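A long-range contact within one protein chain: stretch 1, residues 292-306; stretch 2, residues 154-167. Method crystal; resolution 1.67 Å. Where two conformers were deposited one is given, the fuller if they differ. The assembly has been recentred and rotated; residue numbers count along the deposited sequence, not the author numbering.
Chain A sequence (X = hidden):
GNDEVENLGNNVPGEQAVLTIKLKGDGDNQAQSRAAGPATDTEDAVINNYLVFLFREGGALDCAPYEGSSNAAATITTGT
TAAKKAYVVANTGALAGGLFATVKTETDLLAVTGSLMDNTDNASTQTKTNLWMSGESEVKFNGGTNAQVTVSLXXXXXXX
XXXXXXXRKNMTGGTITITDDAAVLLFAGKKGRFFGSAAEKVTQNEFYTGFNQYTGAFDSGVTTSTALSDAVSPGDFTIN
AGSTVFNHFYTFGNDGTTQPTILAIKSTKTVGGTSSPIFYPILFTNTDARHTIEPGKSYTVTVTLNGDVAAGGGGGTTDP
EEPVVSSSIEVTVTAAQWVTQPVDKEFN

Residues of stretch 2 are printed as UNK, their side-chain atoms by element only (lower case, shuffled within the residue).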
# COMPACT_ATOMS: atom_id res chain seq x y z
N THR A 292 3.54 -4.69 11.67
CA THR A 292 2.45 -5.09 10.79
C THR A 292 2.41 -4.01 9.71
O THR A 292 3.24 -3.09 9.73
CB THR A 292 1.14 -5.35 11.53
OG1 THR A 292 0.76 -4.15 12.19
CG2 THR A 292 1.25 -6.50 12.54
N ILE A 293 1.48 -4.07 8.75
CA ILE A 293 1.51 -3.06 7.69
C ILE A 293 0.50 -1.97 7.99
O ILE A 293 -0.68 -2.25 8.14
CB ILE A 293 1.22 -3.70 6.30
CG1 ILE A 293 2.25 -4.80 5.93
CG2 ILE A 293 1.07 -2.65 5.20
CD1 ILE A 293 3.73 -4.32 5.76
N GLU A 294 0.98 -0.71 7.99
CA GLU A 294 0.13 0.46 8.20
C GLU A 294 0.11 1.33 6.97
O GLU A 294 1.16 1.48 6.34
CB GLU A 294 0.68 1.32 9.34
CG GLU A 294 0.70 0.70 10.71
CD GLU A 294 1.18 1.75 11.68
OE1 GLU A 294 0.46 2.75 11.89
OE2 GLU A 294 2.36 1.65 12.10
N PRO A 295 -1.02 1.99 6.65
CA PRO A 295 -1.02 2.94 5.53
C PRO A 295 -0.07 4.08 5.82
O PRO A 295 0.15 4.41 6.99
CB PRO A 295 -2.46 3.50 5.50
CG PRO A 295 -3.19 2.79 6.52
CD PRO A 295 -2.33 1.93 7.34
N GLY A 296 0.51 4.67 4.78
CA GLY A 296 1.38 5.83 4.96
C GLY A 296 2.73 5.52 5.59
O GLY A 296 3.38 6.42 6.12
N LYS A 297 3.14 4.24 5.56
CA LYS A 297 4.47 3.85 6.05
C LYS A 297 5.23 3.21 4.91
O LYS A 297 4.63 2.58 4.02
CB LYS A 297 4.37 2.89 7.25
CG LYS A 297 3.72 3.54 8.48
CD LYS A 297 4.70 3.75 9.61
CE LYS A 297 4.02 4.44 10.78
NZ LYS A 297 4.30 3.78 12.08
N SER A 298 6.55 3.34 4.96
CA SER A 298 7.45 2.83 3.95
C SER A 298 8.40 1.85 4.65
O SER A 298 9.14 2.25 5.54
CB SER A 298 8.20 4.00 3.31
OG SER A 298 9.23 3.56 2.43
N TYR A 299 8.32 0.55 4.30
CA TYR A 299 9.11 -0.49 4.97
C TYR A 299 10.28 -0.88 4.12
O TYR A 299 10.11 -1.15 2.92
CB TYR A 299 8.24 -1.76 5.24
CG TYR A 299 7.04 -1.44 6.11
CD1 TYR A 299 5.86 -0.96 5.54
CD2 TYR A 299 7.12 -1.51 7.50
CE1 TYR A 299 4.77 -0.61 6.34
CE2 TYR A 299 6.02 -1.16 8.30
CZ TYR A 299 4.85 -0.70 7.71
OH TYR A 299 3.78 -0.28 8.45
N THR A 300 11.43 -0.97 4.73
CA THR A 300 12.63 -1.42 4.05
C THR A 300 13.01 -2.78 4.66
O THR A 300 13.21 -2.89 5.88
CB THR A 300 13.76 -0.41 4.12
OG1 THR A 300 13.36 0.80 3.46
CG2 THR A 300 15.05 -0.94 3.49
N VAL A 301 13.02 -3.82 3.81
CA VAL A 301 13.34 -5.16 4.27
C VAL A 301 14.68 -5.54 3.69
O VAL A 301 14.77 -5.59 2.47
CB VAL A 301 12.26 -6.17 3.82
CG1 VAL A 301 12.63 -7.60 4.26
CG2 VAL A 301 10.86 -5.78 4.32
N THR A 302 15.69 -5.79 4.55
CA THR A 302 17.01 -6.27 4.09
C THR A 302 17.11 -7.73 4.45
O THR A 302 16.98 -8.09 5.61
CB THR A 302 18.16 -5.44 4.68
OG1 THR A 302 17.86 -4.06 4.55
CG2 THR A 302 19.52 -5.76 4.04
N VAL A 303 17.33 -8.58 3.44
CA VAL A 303 17.43 -10.03 3.63
C VAL A 303 18.86 -10.42 3.28
O VAL A 303 19.30 -10.15 2.15
CB VAL A 303 16.41 -10.75 2.70
CG1 VAL A 303 16.50 -12.28 2.86
CG2 VAL A 303 14.98 -10.25 2.96
N THR A 304 19.61 -10.97 4.26
CA THR A 304 20.98 -11.44 4.05
C THR A 304 20.87 -12.95 4.05
O THR A 304 20.46 -13.54 5.05
CB THR A 304 21.95 -10.89 5.11
OG1 THR A 304 21.90 -9.47 5.06
CG2 THR A 304 23.40 -11.35 4.90
N LEU A 305 21.29 -13.57 2.94
CA LEU A 305 21.27 -15.02 2.77
C LEU A 305 22.67 -15.60 2.83
O LEU A 305 23.57 -15.00 2.27
CB LEU A 305 20.67 -15.33 1.40
CG LEU A 305 19.28 -14.79 1.14
CD1 LEU A 305 18.83 -15.16 -0.24
CD2 LEU A 305 18.28 -15.29 2.20
N ASN A 306 22.85 -16.75 3.47
CA ASN A 306 24.18 -17.36 3.45
C ASN A 306 24.04 -18.88 3.45
O ASN A 306 22.92 -19.40 3.54
CB ASN A 306 25.10 -16.84 4.57
CG ASN A 306 24.96 -17.51 5.91
OD1 ASN A 306 23.86 -17.78 6.36
ND2 ASN A 306 26.07 -17.74 6.60
N UNK A 154 -2.52 12.26 2.62
CA UNK A 154 -1.66 11.14 3.02
C UNK A 154 -1.89 9.98 2.08
O UNK A 154 -3.01 9.83 1.59
o UNK A 154 -1.63 11.73 5.39
c UNK A 154 -1.95 10.71 4.45
N UNK A 155 -0.89 9.13 1.88
CA UNK A 155 -1.08 7.95 1.03
C UNK A 155 -2.05 6.99 1.66
O UNK A 155 -2.00 6.77 2.87
c UNK A 155 0.24 7.20 0.82
c UNK A 155 1.26 7.96 0.02
c UNK A 155 3.16 9.37 -1.49
c UNK A 155 1.95 9.02 -2.06
c UNK A 155 2.49 8.32 0.57
c UNK A 155 1.00 8.31 -1.31
c UNK A 155 3.45 9.00 -0.19
N UNK A 156 -2.89 6.36 0.83
CA UNK A 156 -3.81 5.33 1.30
C UNK A 156 -3.03 4.03 1.48
O UNK A 156 -3.36 3.24 2.36
c UNK A 156 -4.97 5.18 0.26
c UNK A 156 -5.80 6.45 0.20
c UNK A 156 -5.85 3.95 0.56
N UNK A 157 -2.07 3.78 0.60
CA UNK A 157 -1.24 2.57 0.64
C UNK A 157 -0.01 2.70 1.56
O UNK A 157 0.31 3.77 2.07
c UNK A 157 -0.78 2.23 -0.78
N UNK A 158 0.70 1.57 1.70
CA UNK A 158 2.02 1.43 2.29
C UNK A 158 2.96 0.99 1.16
O UNK A 158 2.50 0.43 0.15
c UNK A 158 1.99 0.38 3.41
N UNK A 159 4.25 1.17 1.35
CA UNK A 159 5.24 0.76 0.37
C UNK A 159 6.20 -0.21 1.05
O UNK A 159 6.62 0.03 2.19
c UNK A 159 8.89 3.46 -1.32
c UNK A 159 7.02 1.73 -1.21
c UNK A 159 5.99 2.01 -0.13
c UNK A 159 7.53 3.06 -1.78
n UNK A 159 9.30 4.77 -1.92
N UNK A 160 6.55 -1.30 0.34
CA UNK A 160 7.51 -2.29 0.88
C UNK A 160 8.67 -2.39 -0.11
O UNK A 160 8.42 -2.74 -1.25
c UNK A 160 7.88 -4.73 1.59
c UNK A 160 6.83 -3.67 1.12
c UNK A 160 5.68 -3.54 2.15
c UNK A 160 4.77 -4.78 2.19
N UNK A 161 9.92 -2.15 0.34
CA UNK A 161 11.10 -2.26 -0.52
C UNK A 161 11.92 -3.45 -0.07
O UNK A 161 12.05 -3.67 1.13
o UNK A 161 12.05 2.08 0.09
c UNK A 161 11.41 0.17 -1.22
c UNK A 161 12.18 1.44 -0.96
c UNK A 161 11.98 -1.00 -0.43
n UNK A 161 13.01 1.81 -1.90
N UNK A 162 12.56 -4.16 -1.03
CA UNK A 162 13.40 -5.30 -0.70
C UNK A 162 14.84 -5.06 -1.12
O UNK A 162 15.10 -4.70 -2.28
c UNK A 162 13.84 -8.29 0.17
c UNK A 162 13.69 -7.83 -1.30
c UNK A 162 12.84 -6.57 -1.39
c UNK A 162 13.12 -8.95 -2.18
N UNK A 163 15.77 -5.26 -0.17
CA UNK A 163 17.23 -5.24 -0.38
C UNK A 163 17.74 -6.67 -0.12
O UNK A 163 17.55 -7.18 0.99
c UNK A 163 19.47 -4.30 0.47
c UNK A 163 17.93 -4.20 0.54
c UNK A 163 17.88 -1.75 1.24
c UNK A 163 17.48 -2.76 0.21
N UNK A 164 18.39 -7.30 -1.12
CA UNK A 164 18.90 -8.65 -0.98
C UNK A 164 20.42 -8.61 -0.92
O UNK A 164 21.04 -7.98 -1.77
c UNK A 164 16.88 -9.58 -2.18
c UNK A 164 18.98 -10.97 -2.00
c UNK A 164 18.41 -9.55 -2.13
N UNK A 165 20.99 -9.19 0.13
CA UNK A 165 22.45 -9.36 0.26
C UNK A 165 22.69 -10.84 0.19
O UNK A 165 22.38 -11.56 1.15
c UNK A 165 22.98 -8.72 1.56
c UNK A 165 22.82 -7.22 1.52
c UNK A 165 22.85 -5.09 2.73
n UNK A 165 23.47 -4.31 3.84
c UNK A 165 23.15 -6.56 2.83
N UNK A 166 23.14 -11.32 -0.98
CA UNK A 166 23.27 -12.74 -1.22
C UNK A 166 24.70 -13.23 -0.97
O UNK A 166 25.59 -12.98 -1.78
c UNK A 166 22.82 -13.10 -2.64
o UNK A 166 22.83 -15.36 -1.82
c UNK A 166 22.70 -14.61 -2.83
o UNK A 166 22.48 -15.05 -3.97
N UNK A 167 24.88 -14.01 0.13
CA UNK A 167 26.17 -14.58 0.52
C UNK A 167 26.16 -16.10 0.38
O UNK A 167 27.03 -16.78 0.92
n UNK A 167 26.56 -12.22 3.34
c UNK A 167 26.57 -14.16 1.94
c UNK A 167 26.75 -12.68 2.12
o UNK A 167 27.07 -11.94 1.18
O HOH W 1 9.64 1.21 1.22

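Position 154 has one carbon and one oxygen, a hydroxymethyl that makes no contact with stretch 1: Ser154. Position 155 carries one carbon and then a six-carbon ring without a hydroxyl, its end leading away from stretch 1: Phe155. At 156 one carbon bears two more, pointing away; this is Val156, whose backbone O lies 3.3 Å from Pro295 CB. Position 157 has a lone carbon, also pointing away: Ala157. Its O accepts a hydrogen bond from Gly296 N at 2.9 Å, the first backbone link.

Position 158 again has one carbon, now pointing toward stretch 1. Its CB sits 3.2 Å from Glu294 O and 3.6 Å from Ile293 CG2, close quarters filled by a single methyl: Ala158. Position 159, four carbons in a row ending in nitrogen, is Lys159; its amine is hydrogen-bonded elsewhere in the structure.

Position 160 has four carbons, forked at the first, with one arm two carbons long: Ile160. Its CD1 packs 3.7 Å from Ile293 CD1. Position 161 has three carbons, the third carrying oxygen and nitrogen: Gln161. A water joins the strands here, donating to Ser298 OG at 2.7 Å, while Gln161 OE1 lies 2.8 Å from the water oxygen.

Position 162 has four carbons forked at the second, which makes it Leu162; its CD1 reaches Val303 CG2 at 3.6 Å. Position 163 has four carbons, forked at the first, one arm two carbons long: Ile163, whose CD1 meets Thr300 CG2 at 3.7 Å. Position 164, one carbon carrying two, is Val164, on the face with Val303. Position 165 has four carbons and a terminal nitrogen: Lys165, its CE 3.6 Å from Thr302 CG2. Position 166 has two carbons, the second with two oxygens: Asp166. Position 167 has two carbons, the second with oxygen and nitrogen: Asn167, its ND2 3.6 Å from Thr304 CG2.

The contact works as a parallel strand pair in steady register. Backbone bonds alternate: Tyr299 N donates to Lys159 O, and Gln161 N to Tyr299 O, both 2.8 Å, and the ladder runs on to Asn167 N and Leu305 O at 2.7 Å. Tyr299, Val301, Val303 and Leu305 thus spend both their NH and CO on the partner, whatever their side chains. One face gathers Tyr299, Val301, Val303 and Leu305 with Ile160, Leu162 and Val164, largely apolar and buried; the other sets threonines beside Gln161, Ile163 and Lys165. The rule is a backbone that fixes register and side chains that distinguish the faces.

Stretch 2, residues 154-167: SFVAAKIQLIVKDN
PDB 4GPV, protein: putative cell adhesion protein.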